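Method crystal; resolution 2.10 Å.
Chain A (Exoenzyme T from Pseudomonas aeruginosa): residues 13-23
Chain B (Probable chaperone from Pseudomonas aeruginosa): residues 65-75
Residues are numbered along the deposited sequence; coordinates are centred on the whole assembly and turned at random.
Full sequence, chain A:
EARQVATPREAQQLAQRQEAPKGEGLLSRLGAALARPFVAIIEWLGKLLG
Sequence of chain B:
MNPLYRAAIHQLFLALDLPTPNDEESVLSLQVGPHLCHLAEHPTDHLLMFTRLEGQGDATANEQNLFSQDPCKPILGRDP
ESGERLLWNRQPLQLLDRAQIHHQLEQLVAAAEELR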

# COMPACT_ATOMS: atom_id res chain seq x y z
N GLN A 13 9.50 7.22 16.52
CA GLN A 13 10.48 6.35 15.88
C GLN A 13 9.86 5.52 14.77
O GLN A 13 10.42 5.41 13.67
CB GLN A 13 11.19 5.46 16.90
CG GLN A 13 12.22 6.19 17.77
CD GLN A 13 13.32 6.87 16.95
OE1 GLN A 13 13.18 8.03 16.53
NE2 GLN A 13 14.42 6.15 16.72
N LEU A 14 8.69 4.94 15.05
CA LEU A 14 7.99 4.13 14.05
C LEU A 14 7.70 4.93 12.78
O LEU A 14 7.85 4.43 11.67
CB LEU A 14 6.69 3.56 14.63
CG LEU A 14 6.80 2.21 15.34
CD1 LEU A 14 5.49 1.83 16.02
CD2 LEU A 14 7.23 1.12 14.36
N ALA A 15 7.31 6.18 12.98
CA ALA A 15 6.83 7.04 11.91
C ALA A 15 7.91 7.41 10.89
O ALA A 15 7.60 7.99 9.84
CB ALA A 15 6.21 8.28 12.51
N GLN A 16 9.16 7.08 11.19
CA GLN A 16 10.24 7.31 10.23
C GLN A 16 11.09 6.06 9.98
O GLN A 16 12.23 6.15 9.52
CB GLN A 16 11.11 8.50 10.66
CG GLN A 16 11.77 8.34 12.03
CD GLN A 16 12.21 9.68 12.63
OE1 GLN A 16 11.67 10.74 12.28
NE2 GLN A 16 13.17 9.64 13.55
N ARG A 17 10.52 4.89 10.25
CA ARG A 17 11.25 3.64 10.04
C ARG A 17 11.75 3.48 8.59
O ARG A 17 11.02 3.75 7.63
CB ARG A 17 10.43 2.43 10.49
CG ARG A 17 9.22 2.09 9.65
CD ARG A 17 8.47 0.91 10.28
NE ARG A 17 9.40 -0.15 10.67
CZ ARG A 17 9.78 -1.14 9.86
NH1 ARG A 17 9.31 -1.20 8.61
NH2 ARG A 17 10.62 -2.06 10.29
N GLN A 18 13.00 3.05 8.47
CA GLN A 18 13.65 2.81 7.18
C GLN A 18 13.99 1.33 7.09
O GLN A 18 14.39 0.73 8.08
CB GLN A 18 14.96 3.59 7.08
CG GLN A 18 14.84 5.09 7.23
CD GLN A 18 14.36 5.74 5.96
OE1 GLN A 18 14.52 5.19 4.87
NE2 GLN A 18 13.77 6.93 6.09
N GLU A 19 13.82 0.74 5.91
CA GLU A 19 14.39 -0.58 5.64
C GLU A 19 15.43 -0.38 4.54
O GLU A 19 15.32 0.55 3.74
CB GLU A 19 13.31 -1.56 5.17
CG GLU A 19 12.29 -1.94 6.24
CD GLU A 19 11.14 -2.78 5.70
OE1 GLU A 19 11.26 -3.38 4.61
OE2 GLU A 19 10.09 -2.84 6.38
N ALA A 20 16.44 -1.25 4.49
CA ALA A 20 17.46 -1.14 3.46
C ALA A 20 16.83 -1.35 2.07
O ALA A 20 15.89 -2.13 1.94
CB ALA A 20 18.56 -2.15 3.70
N PRO A 21 17.35 -0.66 1.04
CA PRO A 21 16.85 -0.88 -0.32
C PRO A 21 16.99 -2.33 -0.72
O PRO A 21 17.91 -3.01 -0.28
CB PRO A 21 17.76 0.01 -1.19
CG PRO A 21 18.90 0.41 -0.30
CD PRO A 21 18.35 0.42 1.09
N LYS A 22 16.07 -2.82 -1.55
CA LYS A 22 16.20 -4.19 -2.04
C LYS A 22 15.82 -4.30 -3.51
O LYS A 22 15.10 -3.45 -4.04
CB LYS A 22 15.36 -5.15 -1.20
CG LYS A 22 13.88 -4.76 -1.14
CD LYS A 22 13.00 -5.97 -0.78
CE LYS A 22 11.55 -5.52 -0.55
NZ LYS A 22 10.57 -5.32 -1.72
N GLY A 23 16.31 -5.34 -4.16
CA GLY A 23 15.93 -5.62 -5.53
C GLY A 23 16.66 -4.79 -6.56
O GLY A 23 16.29 -4.78 -7.74
N ASN B 65 4.01 -6.85 6.23
CA ASN B 65 2.82 -6.01 6.18
C ASN B 65 2.89 -4.71 7.00
O ASN B 65 1.88 -4.01 7.20
CB ASN B 65 1.58 -6.84 6.52
CG ASN B 65 1.28 -7.87 5.44
OD1 ASN B 65 1.53 -7.62 4.26
ND2 ASN B 65 0.80 -9.05 5.84
N LEU B 66 4.09 -4.40 7.47
CA LEU B 66 4.36 -3.12 8.11
C LEU B 66 4.91 -2.15 7.06
O LEU B 66 5.68 -2.54 6.17
CB LEU B 66 5.40 -3.28 9.22
CG LEU B 66 5.69 -2.04 10.06
CD1 LEU B 66 4.39 -1.55 10.68
CD2 LEU B 66 6.72 -2.36 11.13
N PHE B 67 4.50 -0.89 7.16
CA PHE B 67 4.98 0.13 6.23
C PHE B 67 6.49 0.32 6.36
O PHE B 67 7.06 0.09 7.44
CB PHE B 67 4.25 1.45 6.48
CG PHE B 67 4.42 1.98 7.88
CD1 PHE B 67 3.43 1.77 8.84
CD2 PHE B 67 5.55 2.70 8.23
CE1 PHE B 67 3.58 2.27 10.14
CE2 PHE B 67 5.72 3.19 9.53
CZ PHE B 67 4.72 2.98 10.48
N SER B 68 7.15 0.71 5.28
CA SER B 68 8.52 1.21 5.35
C SER B 68 8.53 2.58 4.71
O SER B 68 7.47 3.17 4.50
CB SER B 68 9.50 0.28 4.63
OG SER B 68 9.44 0.47 3.23
N GLN B 69 9.71 3.08 4.36
CA GLN B 69 9.80 4.38 3.68
C GLN B 69 9.41 4.29 2.21
O GLN B 69 9.19 5.31 1.56
CB GLN B 69 11.20 4.98 3.81
CG GLN B 69 12.22 4.45 2.81
CD GLN B 69 12.64 3.01 3.09
OE1 GLN B 69 12.34 2.44 4.14
NE2 GLN B 69 13.32 2.40 2.12
N ASP B 70 9.30 3.06 1.68
CA ASP B 70 9.00 2.87 0.26
C ASP B 70 7.56 2.40 0.08
O ASP B 70 7.24 1.26 0.41
CB ASP B 70 9.94 1.81 -0.34
CG ASP B 70 9.87 1.74 -1.86
OD1 ASP B 70 8.83 2.13 -2.44
OD2 ASP B 70 10.86 1.29 -2.48
N PRO B 71 6.70 3.27 -0.48
CA PRO B 71 5.28 2.92 -0.68
C PRO B 71 5.05 1.72 -1.61
O PRO B 71 3.95 1.15 -1.58
CB PRO B 71 4.69 4.18 -1.33
CG PRO B 71 5.64 5.29 -0.92
CD PRO B 71 6.99 4.64 -0.92
N CYS B 72 6.05 1.32 -2.40
CA CYS B 72 5.89 0.16 -3.27
C CYS B 72 6.23 -1.16 -2.58
O CYS B 72 6.17 -2.22 -3.21
CB CYS B 72 6.75 0.30 -4.54
SG CYS B 72 6.21 1.66 -5.61
N LYS B 73 6.60 -1.09 -1.30
CA LYS B 73 6.85 -2.34 -0.55
C LYS B 73 5.53 -3.10 -0.58
O LYS B 73 4.49 -2.53 -0.24
CB LYS B 73 7.25 -2.07 0.89
CG LYS B 73 7.40 -3.35 1.72
CD LYS B 73 7.60 -3.04 3.19
CE LYS B 73 7.78 -4.33 3.99
NZ LYS B 73 8.03 -4.07 5.43
N PRO B 74 5.56 -4.35 -1.04
CA PRO B 74 4.27 -5.03 -1.24
C PRO B 74 3.67 -5.56 0.06
O PRO B 74 4.33 -5.65 1.10
CB PRO B 74 4.63 -6.20 -2.18
CG PRO B 74 6.07 -6.45 -1.91
CD PRO B 74 6.70 -5.16 -1.49
N ILE B 75 2.40 -5.93 -0.03
CA ILE B 75 1.61 -6.36 1.10
C ILE B 75 1.23 -7.82 0.81
O ILE B 75 1.03 -8.17 -0.34
CB ILE B 75 0.32 -5.52 1.17
CG1 ILE B 75 0.66 -4.04 1.22
CG2 ILE B 75 -0.56 -5.93 2.35
CD1 ILE B 75 1.59 -3.69 2.31
O HOH W 1 10.87 -1.36 1.86
O HOH W 2 13.36 -0.53 1.28
O HOH W 3 13.54 -0.71 -1.50

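This is a compact polar contact between two largely irregular segments, held by a charged cluster around Glu19(A) and by a glutamine side chain that reads the exoenzyme backbone, with Leu66(B) and Phe67(B) supplying the apolar surround.

The exoenzyme chain enters this stretch as helix and makes a type I turn from Leu14(A) to Arg17(A), closed by Arg17(A) N to Leu14(A) O at 3.1 Å, and then runs extended. The chaperone stretch has its own type I turn, Asp70(B) to Lys73(B). The backbones come near each other at Gln18(A) and Gln69(B), whose CA atoms lie 5.4 Å apart, yet no backbone-to-backbone hydrogen bond joins them; every direct hydrogen bond across the contact uses at least one side chain.

Gln69(B) does the work a neighbouring strand might have done. Its CB points toward chain A, and its amide addresses both backbone polar groups of one residue, the N and O of Glu19(A): Glu19(A) N donates to Gln69(B) OE1 at 2.9 Å with a nearly straight angle of 166°, while Gln69(B) NE2 returns a weak bond to Glu19(A) O at 3.2 Å. Water 2 extends this pairing, accepting from Gln69(B) NE2 at 3.0 Å and donating to Ala20(A) O at 3.1 Å.

The charged cluster centres on Glu19(A) OE2. It takes a salt bridge from Lys73(B) NZ at 2.6 Å and another, within its own chain, from Arg17(A) NH1 at 2.9 Å. The two cations, Arg17(A) NH1 and Lys73(B) NZ, are therefore only 4.5 Å apart, a proximity the shared carboxylate offsets. Both also find backbone carbonyls: Arg17(A) NH1 donates to Phe67(B) O at 2.8 Å, and Lys73(B) NZ, at the end of an all-t side chain, donates to Leu66(B) O at 2.9 Å. The other carboxylate oxygen, Glu19(A) OE1, receives a weak bond from water 1 at 3.4 Å, and that water also bonds Ser68(B) OG at 2.7 Å.

Apolar groups frame these charges. Leu66(B) CD2 lies over one face of the Arg17(A) guanidinium, 3.5 Å from Arg17(A) NE, leaving the guanidinium edge to meet Phe67(B) O. The Phe67(B) ring presents its edge to Leu14(A) O, with Phe67(B) CE2 at 3.3 Å, and packs obliquely against the arginine's aliphatic part, Arg17(A) CD to Phe67(B) CE2 being 3.7 Å.

The rule to read here is economy: one carboxylate gathers two cations, and one side-chain amide pairs with an irregular backbone.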